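Long-range contacts in ofchtiv-g5 (Ostrinia furnacalis, PDB 6JM8), which is a group IV chitinase of glycoside hydrolase family 18 that probably hydrolyses the beta-1,4 linkages of chitin: residues 78-83 against 119-124; 192-197 against 250-255; 345-350 against 359-364. All coordinates share one frame; numbering follows the deposited sequence.

Interaction 1. Residues 78-83 against 119-124. With NAG (2-acetamido-2-deoxy-beta-D-glucopyranose), chain B.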
loop_
_atom_site.group_PDB
_atom_site.type_symbol
_atom_site.label_atom_id
_atom_site.label_comp_id
_atom_site.label_asym_id
_atom_site.label_seq_id
_atom_site.Cartn_x
_atom_site.Cartn_y
_atom_site.Cartn_z
ATOM N N THR A 78 11.551 -11.011 4.712
ATOM C CA THR A 78 11.678 -9.577 4.942
ATOM C C THR A 78 12.260 -8.930 3.695
ATOM O O THR A 78 13.373 -9.269 3.280
ATOM C CB THR A 78 12.562 -9.275 6.154
ATOM O OG1 THR A 78 13.882 -9.789 5.931
ATOM C CG2 THR A 78 11.978 -9.908 7.406
ATOM N N LEU A 79 11.519 -7.998 3.113
ATOM C CA LEU A 79 11.953 -7.280 1.928
ATOM C C LEU A 79 12.186 -5.815 2.269
ATOM O O LEU A 79 11.679 -5.293 3.266
ATOM C CB LEU A 79 10.921 -7.391 0.797
ATOM C CG LEU A 79 10.588 -8.760 0.193
ATOM C CD1 LEU A 79 9.702 -9.585 1.113
ATOM C CD2 LEU A 79 9.923 -8.593 -1.168
ATOM N N VAL A 80 12.982 -5.159 1.432
ATOM C CA VAL A 80 13.162 -3.715 1.486
ATOM C C VAL A 80 12.488 -3.117 0.259
ATOM O O VAL A 80 12.552 -3.682 -0.839
ATOM C CB VAL A 80 14.652 -3.317 1.572
ATOM C CG1 VAL A 80 15.394 -3.635 0.277
ATOM C CG2 VAL A 80 14.789 -1.845 1.935
ATOM N N ALA A 81 11.805 -1.994 0.455
ATOM C CA ALA A 81 11.050 -1.342 -0.605
ATOM C C ALA A 81 11.754 -0.056 -1.011
ATOM O O ALA A 81 12.067 0.781 -0.157
ATOM C CB ALA A 81 9.617 -1.042 -0.161
ATOM N N VAL A 82 12.000 0.097 -2.309
ATOM C CA VAL A 82 12.631 1.289 -2.862
ATOM C C VAL A 82 11.566 2.106 -3.579
ATOM O O VAL A 82 10.750 1.558 -4.332
ATOM C CB VAL A 82 13.796 0.932 -3.804
ATOM C CG1 VAL A 82 13.328 0.048 -4.956
ATOM C CG2 VAL A 82 14.460 2.198 -4.328
ATOM N N GLY A 83 11.562 3.411 -3.332
ATOM C CA GLY A 83 10.606 4.280 -3.980
ATOM C C GLY A 83 9.533 4.813 -3.057
ATOM O O GLY A 83 9.827 5.343 -1.981
ATOM N N ASP A 119 15.604 -10.432 2.332
ATOM C CA ASP A 119 15.314 -11.541 1.435
ATOM C C ASP A 119 14.859 -11.095 0.055
ATOM O O ASP A 119 14.550 -11.950 -0.782
ATOM C CB ASP A 119 14.255 -12.460 2.050
ATOM C CG ASP A 119 14.693 -13.051 3.373
ATOM O OD1 ASP A 119 15.708 -13.781 3.398
ATOM O OD2 ASP A 119 14.018 -12.784 4.387
ATOM N N GLY A 120 14.796 -9.795 -0.210
ATOM C CA GLY A 120 14.414 -9.350 -1.533
ATOM C C GLY A 120 14.124 -7.867 -1.579
ATOM O O GLY A 120 14.272 -7.139 -0.592
ATOM N N LEU A 121 13.689 -7.437 -2.764
ATOM C CA LEU A 121 13.461 -6.034 -3.074
ATOM C C LEU A 121 12.046 -5.845 -3.598
ATOM O O LEU A 121 11.601 -6.585 -4.483
ATOM C CB LEU A 121 14.474 -5.531 -4.110
ATOM C CG LEU A 121 14.346 -4.078 -4.567
ATOM C CD1 LEU A 121 14.697 -3.129 -3.433
ATOM C CD2 LEU A 121 15.229 -3.819 -5.782
ATOM N N ASP A 122 11.347 -4.858 -3.050
ATOM C CA ASP A 122 10.044 -4.435 -3.544
ATOM C C ASP A 122 10.224 -3.098 -4.256
ATOM O O ASP A 122 10.618 -2.109 -3.630
ATOM C CB ASP A 122 9.047 -4.318 -2.391
ATOM C CG ASP A 122 7.643 -3.995 -2.857
ATOM O OD1 ASP A 122 7.063 -4.794 -3.621
ATOM O OD2 ASP A 122 7.117 -2.939 -2.443
ATOM N N VAL A 123 9.961 -3.074 -5.560
ATOM C CA VAL A 123 10.158 -1.878 -6.372
ATOM C C VAL A 123 8.851 -1.097 -6.390
ATOM O O VAL A 123 7.853 -1.555 -6.951
ATOM C CB VAL A 123 10.616 -2.222 -7.793
ATOM C CG1 VAL A 123 10.787 -0.951 -8.608
ATOM C CG2 VAL A 123 11.903 -3.022 -7.756
ATOM N N ASP A 124 8.853 0.085 -5.772
ATOM C CA ASP A 124 7.641 0.889 -5.691
ATOM C C ASP A 124 7.841 2.222 -6.395
ATOM O O ASP A 124 7.744 3.285 -5.780
ATOM C CB ASP A 124 7.224 1.116 -4.234
ATOM C CG ASP A 124 6.911 -0.170 -3.528
ATOM O OD1 ASP A 124 6.974 -1.215 -4.190
ATOM O OD2 ASP A 124 6.609 -0.149 -2.315
HETATM C C1 NAG B . 1.242 4.462 -1.965
HETATM C C2 NAG B . 2.687 4.165 -1.441
HETATM C C3 NAG B . 3.054 5.048 -0.238
HETATM C C4 NAG B . 1.829 5.670 0.406
HETATM C C5 NAG B . 0.694 4.662 0.461
HETATM C C6 NAG B . -0.494 5.246 1.183
HETATM C C7 NAG B . 3.502 1.888 -1.904
HETATM C C8 NAG B . 3.601 0.486 -1.393
HETATM N N2 NAG B . 2.863 2.756 -1.114
HETATM O O3 NAG B . 3.979 6.063 -0.606
HETATM O O4 NAG B . 2.125 5.984 1.759
HETATM O O5 NAG B . 0.256 4.320 -0.862
HETATM O O6 NAG B . -1.238 6.072 0.299
HETATM O O7 NAG B . 3.961 2.214 -2.994
#
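Asp-119 folds its carboxylate back onto Thr-78 where the two parallel strands begin. Its OD2 turns the anti lone pair to the backbone N of Thr-78 (3.1 Å, nearly straight at 171°), and Thr-78 OG1 adds a weak bond to the same oxygen. In return, Asp-119 N donates to Thr-78 O (2.7 Å). The other oxygen, OD1, forms a salt bridge with Lys-70; an alanine in place of Asp-119 would probably leave this lysine without its counter-charge and the amide of Thr-78 without its acceptor. Further along, Val-80, Leu-121 and Val-82 interleave on one face. Leu-121 holds CG opposite its backbone N (chi1 179°), which carries CD1 toward the neighbouring strand to 3.8 Å from Val-80 CG1, and it touches Val-82 CG1 as well. The other face bears Ala-81, whose CB lies 3.8 Å from Asp-124 OD2 and also packs beside Asp-122. Asp-119, Asp-122 and Asp-124 fall at the three aspartate positions of the family 18 DxxDxDxE motif, although the deposited chain carries a leucine where the motif ends in glutamate, and Asp-124 OD2 approaches C8 of the chain B sugar (3.2 Å). Strands 35-43 and 160-166 flank this pair in the TIM barrel: Asp-122 OD1 is hydrogen-bonded to Thr-162, while helices 99-115 and 138-154 cover the Val-80, Leu-121, Val-82 and Val-123 face.

Interaction 2. Residues 192-197 against 250-255. With NAG (2-acetamido-2-deoxy-beta-D-glucopyranose), chain C; NAG (2-acetamido-2-deoxy-beta-D-glucopyranose), chain B; NAG (2-acetamido-2-deoxy-beta-D-glucopyranose), chain D.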
loop_
_atom_site.group_PDB
_atom_site.type_symbol
_atom_site.label_atom_id
_atom_site.label_comp_id
_atom_site.label_asym_id
_atom_site.label_seq_id
_atom_site.Cartn_x
_atom_site.Cartn_y
_atom_site.Cartn_z
ATOM N N THR A 192 -4.752 -1.360 -4.370
ATOM C CA THR A 192 -6.198 -1.184 -4.504
ATOM C C THR A 192 -6.751 -0.363 -3.337
ATOM O O THR A 192 -7.576 -0.808 -2.538
ATOM C CB THR A 192 -6.890 -2.538 -4.613
ATOM O OG1 THR A 192 -6.220 -3.490 -3.777
ATOM C CG2 THR A 192 -6.858 -3.030 -6.050
ATOM N N TYR A 193 -6.252 0.865 -3.254
ATOM C CA TYR A 193 -6.736 1.867 -2.316
ATOM C C TYR A 193 -6.380 3.228 -2.898
ATOM O O TYR A 193 -5.863 3.325 -4.015
ATOM C CB TYR A 193 -6.154 1.653 -0.914
ATOM C CG TYR A 193 -4.691 1.268 -0.890
ATOM C CD1 TYR A 193 -3.704 2.195 -1.201
ATOM C CD2 TYR A 193 -4.296 -0.020 -0.548
ATOM C CE1 TYR A 193 -2.368 1.851 -1.175
ATOM C CE2 TYR A 193 -2.958 -0.372 -0.520
ATOM C CZ TYR A 193 -2.000 0.567 -0.834
ATOM O OH TYR A 193 -0.667 0.229 -0.811
ATOM N N ASP A 194 -6.662 4.285 -2.136
ATOM C CA ASP A 194 -6.561 5.656 -2.638
ATOM C C ASP A 194 -7.409 5.848 -3.892
ATOM O O ASP A 194 -7.043 6.609 -4.790
ATOM C CB ASP A 194 -5.107 6.056 -2.913
ATOM C CG ASP A 194 -4.231 5.949 -1.685
ATOM O OD1 ASP A 194 -4.728 6.203 -0.569
ATOM O OD2 ASP A 194 -3.041 5.603 -1.838
ATOM N N MET A 195 -8.541 5.139 -3.967
ATOM C CA MET A 195 -9.433 5.279 -5.113
ATOM C C MET A 195 -10.004 6.686 -5.188
ATOM O O MET A 195 -10.114 7.264 -6.276
ATOM C CB MET A 195 -10.560 4.251 -5.029
ATOM C CG MET A 195 -10.085 2.811 -5.024
ATOM S SD MET A 195 -9.591 2.264 -6.665
ATOM C CE MET A 195 -8.924 0.648 -6.290
ATOM N N HIS A 196 -10.382 7.244 -4.044
ATOM C CA HIS A 196 -10.784 8.635 -3.938
ATOM C C HIS A 196 -10.121 9.230 -2.706
ATOM O O HIS A 196 -9.561 8.517 -1.869
ATOM C CB HIS A 196 -12.305 8.777 -3.871
ATOM C CG HIS A 196 -13.007 8.186 -5.050
ATOM N ND1 HIS A 196 -13.093 8.832 -6.263
ATOM C CD2 HIS A 196 -13.632 6.997 -5.211
ATOM C CE1 HIS A 196 -13.753 8.073 -7.118
ATOM N NE2 HIS A 196 -14.089 6.952 -6.505
ATOM N N GLY A 197 -10.185 10.548 -2.601
ATOM C CA GLY A 197 -9.512 11.217 -1.505
ATOM C C GLY A 197 -9.733 12.709 -1.574
ATOM O O GLY A 197 -10.433 13.223 -2.453
ATOM N N TYR A 250 -5.896 2.551 6.835
ATOM C CA TYR A 250 -6.110 3.966 7.086
ATOM C C TYR A 250 -7.367 4.399 6.348
ATOM O O TYR A 250 -7.887 3.684 5.486
ATOM C CB TYR A 250 -4.915 4.810 6.622
ATOM C CG TYR A 250 -4.665 4.686 5.135
ATOM C CD1 TYR A 250 -3.934 3.623 4.623
ATOM C CD2 TYR A 250 -5.177 5.620 4.242
ATOM C CE1 TYR A 250 -3.711 3.498 3.268
ATOM C CE2 TYR A 250 -4.962 5.501 2.883
ATOM C CZ TYR A 250 -4.229 4.437 2.403
ATOM O OH TYR A 250 -4.005 4.313 1.052
ATOM N N GLY A 251 -7.850 5.596 6.687
ATOM C CA GLY A 251 -8.945 6.217 5.981
ATOM C C GLY A 251 -8.530 7.583 5.454
ATOM O O GLY A 251 -7.454 8.098 5.771
ATOM N N ARG A 252 -9.404 8.165 4.637
ATOM C CA ARG A 252 -9.181 9.488 4.072
ATOM C C ARG A 252 -10.318 10.409 4.495
ATOM O O ARG A 252 -11.480 9.993 4.540
ATOM C CB ARG A 252 -9.065 9.419 2.547
ATOM C CG ARG A 252 -7.891 8.563 2.095
ATOM C CD ARG A 252 -7.398 8.916 0.704
ATOM N NE ARG A 252 -6.048 8.406 0.482
ATOM C CZ ARG A 252 -4.941 9.051 0.835
ATOM N NH1 ARG A 252 -5.024 10.238 1.420
ATOM N NH2 ARG A 252 -3.752 8.512 0.600
ATOM N N THR A 253 -9.977 11.655 4.818
ATOM C CA THR A 253 -10.906 12.581 5.451
ATOM C C THR A 253 -11.161 13.789 4.559
ATOM O O THR A 253 -10.251 14.285 3.886
ATOM C CB THR A 253 -10.380 13.034 6.818
ATOM O OG1 THR A 253 -9.280 13.935 6.643
ATOM C CG2 THR A 253 -9.913 11.831 7.625
ATOM N N PHE A 254 -12.407 14.260 4.574
ATOM C CA PHE A 254 -12.882 15.327 3.706
ATOM C C PHE A 254 -13.531 16.421 4.540
ATOM O O PHE A 254 -14.092 16.157 5.607
ATOM C CB PHE A 254 -13.930 14.827 2.693
ATOM C CG PHE A 254 -13.435 13.769 1.745
ATOM C CD1 PHE A 254 -13.150 12.486 2.189
ATOM C CD2 PHE A 254 -13.306 14.048 0.395
ATOM C CE1 PHE A 254 -12.716 11.515 1.309
ATOM C CE2 PHE A 254 -12.877 13.080 -0.488
ATOM C CZ PHE A 254 -12.581 11.812 -0.032
ATOM N N GLN A 255 -13.471 17.650 4.034
ATOM C CA GLN A 255 -14.287 18.741 4.551
ATOM C C GLN A 255 -15.490 18.918 3.634
ATOM O O GLN A 255 -15.330 19.204 2.442
ATOM C CB GLN A 255 -13.504 20.050 4.653
ATOM C CG GLN A 255 -14.295 21.146 5.370
ATOM C CD GLN A 255 -13.660 22.518 5.267
ATOM O OE1 GLN A 255 -12.571 22.676 4.715
ATOM N NE2 GLN A 255 -14.350 23.526 5.794
HETATM C C1 NAG C . -1.701 8.201 -4.387
HETATM C C2 NAG C . -1.237 8.617 -3.003
HETATM C C3 NAG C . 0.039 7.865 -2.605
HETATM C C4 NAG C . -0.089 6.360 -2.826
HETATM C C5 NAG C . -0.633 6.092 -4.229
HETATM C C6 NAG C . -0.916 4.636 -4.527
HETATM C C7 NAG C . -1.414 10.845 -1.948
HETATM C C8 NAG C . -1.098 12.306 -2.079
HETATM N N2 NAG C . -1.030 10.058 -2.960
HETATM O O3 NAG C . 0.296 8.093 -1.225
HETATM O O4 NAG C . 1.197 5.759 -2.654
HETATM O O5 NAG C . -1.860 6.802 -4.434
HETATM O O6 NAG C . -1.211 4.487 -5.906
HETATM O O7 NAG C . -1.998 10.399 -0.970
HETATM C C1 NAG B . 1.242 4.462 -1.965
HETATM C C2 NAG B . 2.687 4.165 -1.441
HETATM C C3 NAG B . 3.054 5.048 -0.238
HETATM C C4 NAG B . 1.829 5.670 0.406
HETATM C C5 NAG B . 0.694 4.662 0.461
HETATM C C6 NAG B . -0.494 5.246 1.183
HETATM C C7 NAG B . 3.502 1.888 -1.904
HETATM C C8 NAG B . 3.601 0.486 -1.393
HETATM N N2 NAG B . 2.863 2.756 -1.114
HETATM O O3 NAG B . 3.979 6.063 -0.606
HETATM O O4 NAG B . 2.125 5.984 1.759
HETATM O O5 NAG B . 0.256 4.320 -0.862
HETATM O O6 NAG B . -1.238 6.072 0.299
HETATM O O7 NAG B . 3.961 2.214 -2.994
HETATM C C1 NAG D . -5.507 9.668 -7.628
HETATM C C2 NAG D . -5.039 8.215 -7.528
HETATM C C3 NAG D . -4.333 7.990 -6.192
HETATM C C4 NAG D . -3.259 9.042 -5.926
HETATM C C5 NAG D . -3.761 10.477 -6.178
HETATM C C6 NAG D . -2.683 11.559 -6.142
HETATM C C7 NAG D . -6.182 6.342 -8.636
HETATM C C8 NAG D . -7.409 5.469 -8.660
HETATM N N2 NAG D . -6.145 7.278 -7.679
HETATM O O1 NAG D . -6.018 9.884 -8.897
HETATM O O3 NAG D . -3.761 6.691 -6.210
HETATM O O4 NAG D . -2.925 8.908 -4.554
HETATM O O5 NAG D . -4.380 10.555 -7.462
HETATM O O6 NAG D . -3.192 12.830 -5.767
HETATM O O7 NAG D . -5.263 6.185 -9.430
#
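One oxygen, Asp-194 OD1, gathers three donors from the facing strand and forms the tight part of this contact. Arg-252 makes a side-on salt bridge, NE and NH2 both reaching OD1 at 2.8 Å through bent hydrogen bonds, with OD1 in the guanidinium plane; Tyr-250 OH donates to the same atom at 2.6 Å. All three donors stand out of the carboxylate plane, and the carboxylate and guanidinium planes are 58° apart. The other oxygen, OD2, accepts a hydrogen bond from O6 of the chain B sugar (2.8 Å), while NH2 of Arg-252 lies 3.0 Å from O7 of the chain C sugar. Tyr-250 also points its ring edge at the face of Tyr-193 in a T-shaped pair. Packing stays close at Gly-197, whose O lies 3.1 Å from Phe-254 CE2 and where a side chain would crowd Arg-252. The looser side belongs to His-196: its partly exposed imidazole turns from the strand and is hydrogen-bonded through ND1 to Asp-200. The loop 192-197 leaves barrel strand 187-191, whereas strand 243-256 runs beyond the barrel to pair antiparallel with strands 283-285 and 317-320. Tyr-193 leans on Met-343 and Trp-345 of strand 341-345.

Interaction 3. Residues 345-350 against 359-364. With NAG (2-acetamido-2-deoxy-beta-D-glucopyranose), chain B; NAG (2-acetamido-2-deoxy-beta-D-glucopyranose), chain E.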
loop_
_atom_site.group_PDB
_atom_site.type_symbol
_atom_site.label_atom_id
_atom_site.label_comp_id
_atom_site.label_asym_id
_atom_site.label_seq_id
_atom_site.Cartn_x
_atom_site.Cartn_y
_atom_site.Cartn_z
ATOM N N TRP A 345 -1.270 -1.656 3.586
ATOM C CA TRP A 345 -0.596 -0.409 3.916
ATOM C C TRP A 345 -1.394 0.288 5.008
ATOM O O TRP A 345 -2.527 0.722 4.769
ATOM C CB TRP A 345 -0.453 0.494 2.694
ATOM C CG TRP A 345 0.315 1.697 3.040
ATOM C CD1 TRP A 345 -0.159 2.820 3.643
ATOM C CD2 TRP A 345 1.720 1.894 2.865
ATOM N NE1 TRP A 345 0.858 3.711 3.837
ATOM C CE2 TRP A 345 2.024 3.170 3.367
ATOM C CE3 TRP A 345 2.746 1.120 2.317
ATOM C CZ2 TRP A 345 3.312 3.693 3.343
ATOM C CZ3 TRP A 345 4.024 1.638 2.295
ATOM C CH2 TRP A 345 4.297 2.915 2.804
ATOM N N SER A 346 -0.824 0.391 6.207
ATOM C CA SER A 346 0.440 -0.240 6.577
ATOM C C SER A 346 0.276 -0.727 8.014
ATOM O O SER A 346 -0.680 -0.337 8.683
ATOM C CB SER A 346 1.616 0.731 6.447
ATOM O OG SER A 346 1.400 1.901 7.214
ATOM N N ILE A 347 1.204 -1.559 8.493
ATOM C CA ILE A 347 0.965 -2.280 9.743
ATOM C C ILE A 347 0.863 -1.330 10.932
ATOM O O ILE A 347 0.137 -1.610 11.895
ATOM C CB ILE A 347 2.054 -3.350 9.962
ATOM C CG1 ILE A 347 1.663 -4.277 11.116
ATOM C CG2 ILE A 347 3.416 -2.707 10.221
ATOM C CD1 ILE A 347 2.523 -5.518 11.228
ATOM N N GLU A 348 1.544 -0.184 10.882
ATOM C CA GLU A 348 1.640 0.679 12.055
ATOM C C GLU A 348 0.363 1.467 12.348
ATOM O O GLU A 348 0.329 2.171 13.363
ATOM C CB GLU A 348 2.825 1.638 11.904
ATOM C CG GLU A 348 2.606 2.757 10.905
ATOM C CD GLU A 348 3.154 2.430 9.529
ATOM O OE1 GLU A 348 3.565 1.271 9.305
ATOM O OE2 GLU A 348 3.176 3.336 8.670
ATOM N N THR A 349 -0.679 1.382 11.516
ATOM C CA THR A 349 -1.960 2.004 11.837
ATOM C C THR A 349 -3.086 0.994 12.018
ATOM O O THR A 349 -4.255 1.391 12.055
ATOM C CB THR A 349 -2.360 3.036 10.778
ATOM O OG1 THR A 349 -2.422 2.414 9.490
ATOM C CG2 THR A 349 -1.365 4.188 10.750
ATOM N N ASP A 350 -2.774 -0.295 12.128
ATOM C CA ASP A 350 -3.732 -1.208 12.730
ATOM C C ASP A 350 -3.943 -0.802 14.184
ATOM O O ASP A 350 -3.150 -0.060 14.767
ATOM C CB ASP A 350 -3.232 -2.653 12.645
ATOM C CG ASP A 350 -4.362 -3.671 12.676
ATOM O OD1 ASP A 350 -5.498 -3.299 13.035
ATOM O OD2 ASP A 350 -4.110 -4.849 12.339
ATOM N N GLY A 359 -9.832 -6.658 19.887
ATOM C CA GLY A 359 -8.572 -7.358 19.932
ATOM C C GLY A 359 -7.442 -6.539 19.338
ATOM O O GLY A 359 -7.647 -5.587 18.585
ATOM N N THR A 360 -6.224 -6.926 19.709
ATOM C CA THR A 360 -5.038 -6.335 19.113
ATOM C C THR A 360 -4.936 -6.739 17.651
ATOM O O THR A 360 -5.308 -7.852 17.266
ATOM C CB THR A 360 -3.774 -6.771 19.850
ATOM O OG1 THR A 360 -3.670 -8.202 19.824
ATOM C CG2 THR A 360 -3.825 -6.299 21.299
ATOM N N PHE A 361 -4.413 -5.821 16.839
ATOM C CA PHE A 361 -4.259 -6.019 15.405
ATOM C C PHE A 361 -5.548 -6.559 14.766
ATOM O O PHE A 361 -5.524 -7.582 14.090
ATOM C CB PHE A 361 -3.103 -6.966 15.118
ATOM C CG PHE A 361 -1.737 -6.359 15.298
ATOM C CD1 PHE A 361 -1.238 -5.443 14.386
ATOM C CD2 PHE A 361 -0.933 -6.743 16.360
ATOM C CE1 PHE A 361 0.030 -4.903 14.545
ATOM C CE2 PHE A 361 0.333 -6.208 16.524
ATOM C CZ PHE A 361 0.815 -5.290 15.613
ATOM N N PRO A 362 -6.691 -5.890 14.981
ATOM C CA PRO A 362 -7.953 -6.477 14.492
ATOM C C PRO A 362 -8.010 -6.617 12.982
ATOM O O PRO A 362 -8.571 -7.599 12.481
ATOM C CB PRO A 362 -9.017 -5.502 15.018
ATOM C CG PRO A 362 -8.299 -4.216 15.157
ATOM C CD PRO A 362 -6.918 -4.580 15.616
ATOM N N LEU A 363 -7.445 -5.664 12.238
ATOM C CA LEU A 363 -7.457 -5.765 10.783
ATOM C C LEU A 363 -6.516 -6.864 10.300
ATOM O O LEU A 363 -6.883 -7.672 9.440
ATOM C CB LEU A 363 -7.084 -4.419 10.158
ATOM C CG LEU A 363 -7.934 -3.197 10.523
ATOM C CD1 LEU A 363 -7.486 -1.984 9.718
ATOM C CD2 LEU A 363 -9.417 -3.461 10.308
ATOM N N LEU A 364 -5.298 -6.910 10.847
ATOM C CA LEU A 364 -4.337 -7.930 10.434
ATOM C C LEU A 364 -4.788 -9.321 10.863
ATOM O O LEU A 364 -4.610 -10.292 10.118
ATOM C CB LEU A 364 -2.955 -7.608 11.004
ATOM C CG LEU A 364 -1.765 -8.471 10.580
ATOM C CD1 LEU A 364 -1.737 -8.665 9.074
ATOM C CD2 LEU A 364 -0.470 -7.831 11.060
HETATM C C1 NAG B . 1.242 4.462 -1.965
HETATM C C2 NAG B . 2.687 4.165 -1.441
HETATM C C3 NAG B . 3.054 5.048 -0.238
HETATM C C4 NAG B . 1.829 5.670 0.406
HETATM C C5 NAG B . 0.694 4.662 0.461
HETATM C C6 NAG B . -0.494 5.246 1.183
HETATM C C7 NAG B . 3.502 1.888 -1.904
HETATM C C8 NAG B . 3.601 0.486 -1.393
HETATM N N2 NAG B . 2.863 2.756 -1.114
HETATM O O3 NAG B . 3.979 6.063 -0.606
HETATM O O4 NAG B . 2.125 5.984 1.759
HETATM O O5 NAG B . 0.256 4.320 -0.862
HETATM O O6 NAG B . -1.238 6.072 0.299
HETATM O O7 NAG B . 3.961 2.214 -2.994
HETATM C C1 NAG E . 2.719 7.265 1.912
HETATM C C2 NAG E . 2.321 7.758 3.303
HETATM C C3 NAG E . 3.053 9.071 3.650
HETATM C C4 NAG E . 4.545 8.908 3.397
HETATM C C5 NAG E . 4.747 8.458 1.962
HETATM C C6 NAG E . 6.194 8.288 1.583
HETATM C C7 NAG E . 0.088 7.294 4.216
HETATM C C8 NAG E . 0.766 6.382 5.187
HETATM N N2 NAG E . 0.879 7.937 3.350
HETATM O O3 NAG E . 2.799 9.443 5.002
HETATM O O4 NAG E . 5.298 10.087 3.618
HETATM O O5 NAG E . 4.131 7.184 1.812
HETATM O O6 NAG E . 6.269 8.004 0.202
HETATM O O7 NAG E . -1.126 7.464 4.228
#
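Asp-350 and Phe-361 bring the two backbones together, their CA atoms 5.5 Å apart, where the chain leaving strand 341-345 through a short 3-10 turn at 347-348 passes the start of helix 362-372. The carboxylate of Asp-350 takes one amide of the first helical turn with each oxygen. OD1 accepts Leu-363 N through its syn lone pair (3.2 Å), and OD2 accepts Leu-364 N (2.8 Å) on the syn side, 26° out of the carboxylate plane. With CG roughly opposite its own N (chi1 -155°), the acid reaches the helix start, where its negative charge is likely to be favoured by the helix dipole. Phe-361, at the N-cap position, sets its ring edge against OD2, while Pro-362, which has no amide hydrogen, slides past the acid and packs CD against OD1. Beside this polar grip lies an apolar patch: Ile-347 stretches out to place CG1 3.8 Å from Phe-361 CE1 and CD1 against Leu-364 CD2, the pairs crossing at a slant. Leu-364 also reaches Val-6 and Cys-8 of strand 5-11, tying the last helix to the barrel wall. At the other end of 345-350, Trp-345 is joined to Ser-346 by a cis peptide. One indole face carries C5 of the chain B sugar, 3.4 Å above the ring plane, and Ser-346 CB backs the opposite face. A tryptophan with a cis peptide bond after it, lying under a sugar at the end of the last barrel strand, is a hallmark of family 18 substrate sites.

How the interactions relate
Along the chain the three contacts follow one another without overlap, and all of them reach the chain B sugar. Interaction 1 joins strands 77-83 and 120-124; interaction 2 lies about 25 Å away, centre to centre, across the middle of the chain, on the strand 243-256 side of the TIM barrel. Interaction 3, about 21 Å from interaction 1 and 17 Å from interaction 2, follows strand 341-345, which pairs with both 243-256 and 5-11 to close the barrel. Interactions 2 and 3 touch directly, Tyr-250 CD1 lying 3.2 Å from Trp-345 O. Distant parts of the sequence thus converge on one glycan-binding site, with the final helix packed outside the barrel.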